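Matching sites in 3,6-diketocamphane 1,6-monooxygenase from Pseudomonas putida, a protein that catalyses the oxidation of (1S,4S)-bornane-2,5-dione to a lactone by O2 and FMNH2, a Baeyer-Villiger step in the breakdown of (-)-camphor (PDB 5AEC (chain A, 1.93 Å), residues 263-268 and 321-326), and in its relative luciferase-like monooxygenase from Streptomyces bottropensis (PDB 4US5 (chain B, 1.80 Å), residues 231-236 and 288-293). Both blocks share one frame: the second was fitted to the first on N, CA, C and O of the twelve residues, RMSD 0.37 Å. Numbering follows each deposited sequence.

Structure 1 (5AEC); sequences DTDKEA and VGSPDT.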
loop_
_atom_site.group_PDB
_atom_site.type_symbol
_atom_site.label_atom_id
_atom_site.label_comp_id
_atom_site.label_asym_id
_atom_site.label_seq_id
_atom_site.Cartn_x
_atom_site.Cartn_y
_atom_site.Cartn_z
ATOM N N ASP A 263 17.203 -32.812 8.266
ATOM C CA ASP A 263 17.103 -34.196 8.789
ATOM C C ASP A 263 18.162 -34.540 9.828
ATOM O O ASP A 263 17.831 -35.112 10.859
ATOM C CB ASP A 263 17.101 -35.251 7.664
ATOM C CG ASP A 263 15.731 -35.399 6.986
ATOM O OD1 ASP A 263 14.690 -35.069 7.601
ATOM O OD2 ASP A 263 15.689 -35.846 5.818
ATOM N N THR A 264 19.405 -34.138 9.593
ATOM C CA THR A 264 20.479 -34.310 10.569
ATOM C C THR A 264 21.087 -32.984 11.025
ATOM O O THR A 264 20.922 -31.960 10.378
ATOM C CB THR A 264 21.599 -35.173 9.968
ATOM O OG1 THR A 264 22.049 -34.602 8.730
ATOM C CG2 THR A 264 21.072 -36.559 9.706
ATOM N N ASP A 265 21.799 -33.029 12.143
ATOM C CA ASP A 265 22.593 -31.900 12.607
ATOM C C ASP A 265 23.641 -31.473 11.579
ATOM O O ASP A 265 23.880 -30.268 11.394
ATOM C CB ASP A 265 23.317 -32.225 13.941
ATOM C CG ASP A 265 22.382 -32.247 15.160
ATOM O OD1 ASP A 265 21.144 -32.174 15.015
ATOM O OD2 ASP A 265 22.904 -32.350 16.298
ATOM N N LYS A 266 24.278 -32.457 10.945
ATOM C CA LYS A 266 25.339 -32.202 9.961
ATOM C C LYS A 266 24.808 -31.474 8.731
ATOM O O LYS A 266 25.414 -30.497 8.278
ATOM C CB LYS A 266 26.004 -33.532 9.553
ATOM C CG LYS A 266 27.135 -33.521 8.506
ATOM C CD LYS A 266 28.527 -33.371 9.109
ATOM C CE LYS A 266 29.607 -33.653 8.076
ATOM N NZ LYS A 266 30.958 -33.200 8.512
ATOM N N GLU A 267 23.672 -31.940 8.212
ATOM C CA GLU A 267 23.049 -31.330 7.031
ATOM C C GLU A 267 22.608 -29.905 7.353
ATOM O O GLU A 267 22.903 -28.978 6.600
ATOM C CB GLU A 267 21.855 -32.161 6.538
ATOM C CG GLU A 267 21.053 -31.517 5.397
ATOM C CD GLU A 267 20.826 -32.366 4.174
ATOM O OE1 GLU A 267 20.440 -33.532 4.370
ATOM O OE2 GLU A 267 20.970 -31.839 3.037
ATOM N N ALA A 268 21.913 -29.748 8.484
ATOM C CA ALA A 268 21.434 -28.453 8.960
ATOM C C ALA A 268 22.555 -27.436 8.987
ATOM O O ALA A 268 22.445 -26.363 8.390
ATOM C CB ALA A 268 20.824 -28.590 10.346
ATOM N N VAL A 321 19.780 -24.260 15.230
ATOM C CA VAL A 321 20.108 -25.013 14.036
ATOM C C VAL A 321 20.325 -26.488 14.385
ATOM O O VAL A 321 20.945 -26.787 15.386
ATOM C CB VAL A 321 21.375 -24.436 13.374
ATOM C CG1 VAL A 321 21.870 -25.321 12.232
ATOM C CG2 VAL A 321 21.098 -23.042 12.862
ATOM N N GLY A 322 19.793 -27.394 13.566
ATOM C CA GLY A 322 20.009 -28.821 13.753
ATOM C C GLY A 322 18.839 -29.643 13.297
ATOM O O GLY A 322 17.957 -29.147 12.605
ATOM N N SER A 323 18.831 -30.914 13.680
ATOM C CA SER A 323 17.664 -31.771 13.484
ATOM C C SER A 323 16.463 -31.234 14.286
ATOM O O SER A 323 16.637 -30.412 15.206
ATOM C CB SER A 323 17.985 -33.190 13.954
ATOM O OG SER A 323 18.287 -33.179 15.353
ATOM N N PRO A 324 15.255 -31.714 13.972
ATOM C CA PRO A 324 14.091 -31.378 14.794
ATOM C C PRO A 324 14.287 -31.654 16.295
ATOM O O PRO A 324 13.878 -30.825 17.131
ATOM C CB PRO A 324 12.985 -32.258 14.212
ATOM C CG PRO A 324 13.376 -32.454 12.801
ATOM C CD PRO A 324 14.872 -32.477 12.775
ATOM N N ASP A 325 14.888 -32.801 16.632
ATOM C CA ASP A 325 15.168 -33.126 18.049
ATOM C C ASP A 325 16.165 -32.132 18.654
ATOM O O ASP A 325 15.937 -31.600 19.740
ATOM C CB ASP A 325 15.679 -34.568 18.217
ATOM C CG ASP A 325 14.617 -35.627 17.894
ATOM O OD1 ASP A 325 13.411 -35.330 17.978
ATOM O OD2 ASP A 325 14.992 -36.778 17.568
ATOM N N THR A 326 17.254 -31.858 17.943
ATOM C CA THR A 326 18.252 -30.890 18.402
ATOM C C THR A 326 17.688 -29.484 18.601
ATOM O O THR A 326 18.004 -28.817 19.592
ATOM C CB THR A 326 19.413 -30.819 17.407
ATOM O OG1 THR A 326 20.018 -32.110 17.319
ATOM C CG2 THR A 326 20.455 -29.810 17.820
#
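Asp265 OD1 is gripped from the facing segment by Ser323 N and by the hydroxyl of Thr326. The backbone N-H of Ser323 reaches it over 3.0 Å in an almost straight line (175°); Thr326 OG1 donates to its syn lone pair over 2.6 Å. Ser323 OG stands 3.0 Å from Asp265 OD1. With CG anti to the carbonyl carbon (chi1 -74°), the carboxylate leans from the first turn of helix 265-274 to the N-terminal end of helix 324-338, whose dipole probably favours a negative charge. Both helices follow parallel strands of the TIM-barrel sheet. Thr264 and Ser323 are the N-cap residues, and Thr264 OG1 accepts from Glu267 N at 3.2 Å. At the phi of Gly322, 148°, a side chain would jam against the preceding carbonyl; it would also clash with Thr326 CG2. Ala268 CB, small enough to pack here, lies 3.5 Å from Gly322 CA and 3.9 Å from Val321 CG1, a small apolar contact beside the polar one.

Structure 2 (4US5); sequences ETDAEA and VGSPDR.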
loop_
_atom_site.group_PDB
_atom_site.type_symbol
_atom_site.label_atom_id
_atom_site.label_comp_id
_atom_site.label_asym_id
_atom_site.label_seq_id
_atom_site.Cartn_x
_atom_site.Cartn_y
_atom_site.Cartn_z
ATOM N N GLU B 231 17.198 -32.780 8.458
ATOM C CA GLU B 231 17.009 -34.117 8.998
ATOM C C GLU B 231 18.101 -34.494 10.003
ATOM O O GLU B 231 17.822 -35.172 10.975
ATOM C CB GLU B 231 17.044 -35.148 7.870
ATOM C CG GLU B 231 15.980 -35.027 6.765
ATOM C CD GLU B 231 16.553 -34.242 5.584
ATOM O OE1 GLU B 231 16.713 -33.016 5.752
ATOM O OE2 GLU B 231 16.922 -34.839 4.533
ATOM N N THR B 232 19.340 -34.065 9.748
ATOM C CA THR B 232 20.485 -34.380 10.614
ATOM C C THR B 232 21.218 -33.106 10.967
ATOM O O THR B 232 21.105 -32.114 10.233
ATOM C CB THR B 232 21.484 -35.316 9.895
ATOM O OG1 THR B 232 22.015 -34.653 8.743
ATOM C CG2 THR B 232 20.810 -36.625 9.462
ATOM N N ASP B 233 21.979 -33.125 12.069
ATOM C CA ASP B 233 22.797 -31.972 12.466
ATOM C C ASP B 233 23.771 -31.569 11.343
ATOM O O ASP B 233 23.984 -30.373 11.103
ATOM C CB ASP B 233 23.572 -32.233 13.772
ATOM C CG ASP B 233 22.656 -32.257 15.050
ATOM O OD1 ASP B 233 21.710 -31.434 15.177
ATOM O OD2 ASP B 233 22.907 -33.102 15.950
ATOM N N ALA B 234 24.330 -32.553 10.630
ATOM C CA ALA B 234 25.304 -32.261 9.566
ATOM C C ALA B 234 24.646 -31.524 8.401
ATOM O O ALA B 234 25.215 -30.586 7.854
ATOM C CB ALA B 234 25.957 -33.535 9.060
ATOM N N GLU B 235 23.470 -31.979 7.997
ATOM C CA GLU B 235 22.749 -31.317 6.919
ATOM C C GLU B 235 22.317 -29.909 7.357
ATOM O O GLU B 235 22.422 -28.962 6.591
ATOM C CB GLU B 235 21.552 -32.155 6.465
ATOM C CG GLU B 235 20.847 -31.590 5.247
ATOM C CD GLU B 235 21.810 -31.388 4.094
ATOM O OE1 GLU B 235 22.135 -32.321 3.296
ATOM O OE2 GLU B 235 22.297 -30.268 4.048
ATOM N N ALA B 236 21.890 -29.770 8.613
ATOM C CA ALA B 236 21.523 -28.461 9.141
ATOM C C ALA B 236 22.700 -27.495 9.076
ATOM O O ALA B 236 22.531 -26.331 8.720
ATOM C CB ALA B 236 21.009 -28.567 10.569
ATOM N N VAL B 288 19.989 -23.938 15.171
ATOM C CA VAL B 288 20.360 -24.814 14.058
ATOM C C VAL B 288 20.433 -26.244 14.537
ATOM O O VAL B 288 20.925 -26.502 15.643
ATOM C CB VAL B 288 21.758 -24.447 13.496
ATOM C CG1 VAL B 288 22.112 -25.337 12.310
ATOM C CG2 VAL B 288 21.813 -22.975 13.113
ATOM N N GLY B 289 19.956 -27.173 13.717
ATOM C CA GLY B 289 20.148 -28.592 13.999
ATOM C C GLY B 289 19.080 -29.528 13.476
ATOM O O GLY B 289 18.225 -29.148 12.662
ATOM N N SER B 290 19.152 -30.775 13.943
ATOM C CA SER B 290 18.155 -31.799 13.658
ATOM C C SER B 290 16.824 -31.419 14.316
ATOM O O SER B 290 16.794 -30.527 15.166
ATOM C CB SER B 290 18.626 -33.131 14.245
ATOM O OG SER B 290 18.631 -33.020 15.659
ATOM N N PRO B 291 15.730 -32.117 13.953
ATOM C CA PRO B 291 14.429 -31.758 14.508
ATOM C C PRO B 291 14.406 -31.852 16.011
ATOM O O PRO B 291 13.935 -30.929 16.673
ATOM C CB PRO B 291 13.484 -32.774 13.876
ATOM C CG PRO B 291 14.128 -33.122 12.589
ATOM C CD PRO B 291 15.598 -33.125 12.881
ATOM N N ASP B 292 14.942 -32.949 16.557
ATOM C CA ASP B 292 14.996 -33.122 18.004
ATOM C C ASP B 292 15.819 -32.053 18.676
ATOM O O ASP B 292 15.407 -31.513 19.681
ATOM C CB ASP B 292 15.560 -34.492 18.382
ATOM C CG ASP B 292 14.571 -35.618 18.149
ATOM O OD1 ASP B 292 13.390 -35.356 17.830
ATOM O OD2 ASP B 292 14.992 -36.787 18.279
ATOM N N ARG B 293 16.980 -31.726 18.124
ATOM C CA ARG B 293 17.836 -30.729 18.753
ATOM C C ARG B 293 17.163 -29.369 18.766
ATOM O O ARG B 293 17.148 -28.674 19.786
ATOM C CB ARG B 293 19.191 -30.619 18.042
ATOM C CG ARG B 293 20.119 -29.608 18.690
ATOM C CD ARG B 293 21.363 -29.471 17.822
ATOM N NE ARG B 293 22.493 -28.907 18.550
ATOM C CZ ARG B 293 23.467 -29.616 19.119
ATOM N NH1 ARG B 293 23.476 -30.948 19.055
ATOM N NH2 ARG B 293 24.448 -28.985 19.758
#
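Asp233 OD1 accepts the backbone N-H of Ser290 at 2.9 Å (164°). Ser290 OG stands 3.5 Å from Asp233 OD1. Asp233 CG is placed anti to the carbonyl carbon, chi1 -72°, which carries the carboxylate across to the N-terminal end of helix 291-305, whose dipole probably favours a negative charge. Arg293 leaves that helix with an extended chain from CG to NE. Its CD lies 3.3 Å from Asp233 OD1, and the guanidinium, its plane nearly perpendicular to the carboxylate, forms a long salt bridge of 3.8 Å between NH1 and Asp233 OD2. Thr232 and Ser290 are the N-cap residues; Thr232 OG1 accepts from Glu235 N at 3.1 Å. At the phi of Gly289, 151°, a side chain would jam against the preceding carbonyl; it would also clash with Arg293 CD. The small Ala236 CB packs 3.5 Å from Gly289 CA and 3.8 Å from Val288 CG1, a small apolar contact beside the polar one.

How the two compare
The CA atoms that can be compared coincide within the error, and the frame of the contact is common to both. Ser323(A) N bonds Asp265(A) OD1 as Ser290(B) N bonds Asp233(B) OD1, and the cap of the first helix, Thr264(A) or Thr232(B), is kept. The residue also differs at Asp263(A)/Glu231(B) and Lys266(A)/Ala234(B), but disorder or alternate conformers prevent a comparison of their geometry. The exchange that bears on the contact is Thr326(A) for Arg293(B). The CB atoms lie 0.7 Å apart after superposition, and CG2 of Thr326(A) and CG of Arg293(B) lie 1.0 Å apart, so CG roughly takes the methyl's place. OG1 has no counterpart, and with it goes the 2.6 Å bond from Thr326(A) OG1 to Asp265(A) OD1. The serine does not fill in: Ser290(B) OG stands 2.3 Å apart from the place of OG1. In return come NE, CZ, NH1 and NH2 of Arg293(B). A short, neutral hydroxyl grip on the aspartate is thus replaced by a charged partner held more loosely, the long salt bridge of 3.8 Å between Arg293(B) NH1 and Asp233(B) OD2, which probably contributes electrostatically rather than as a directed bond.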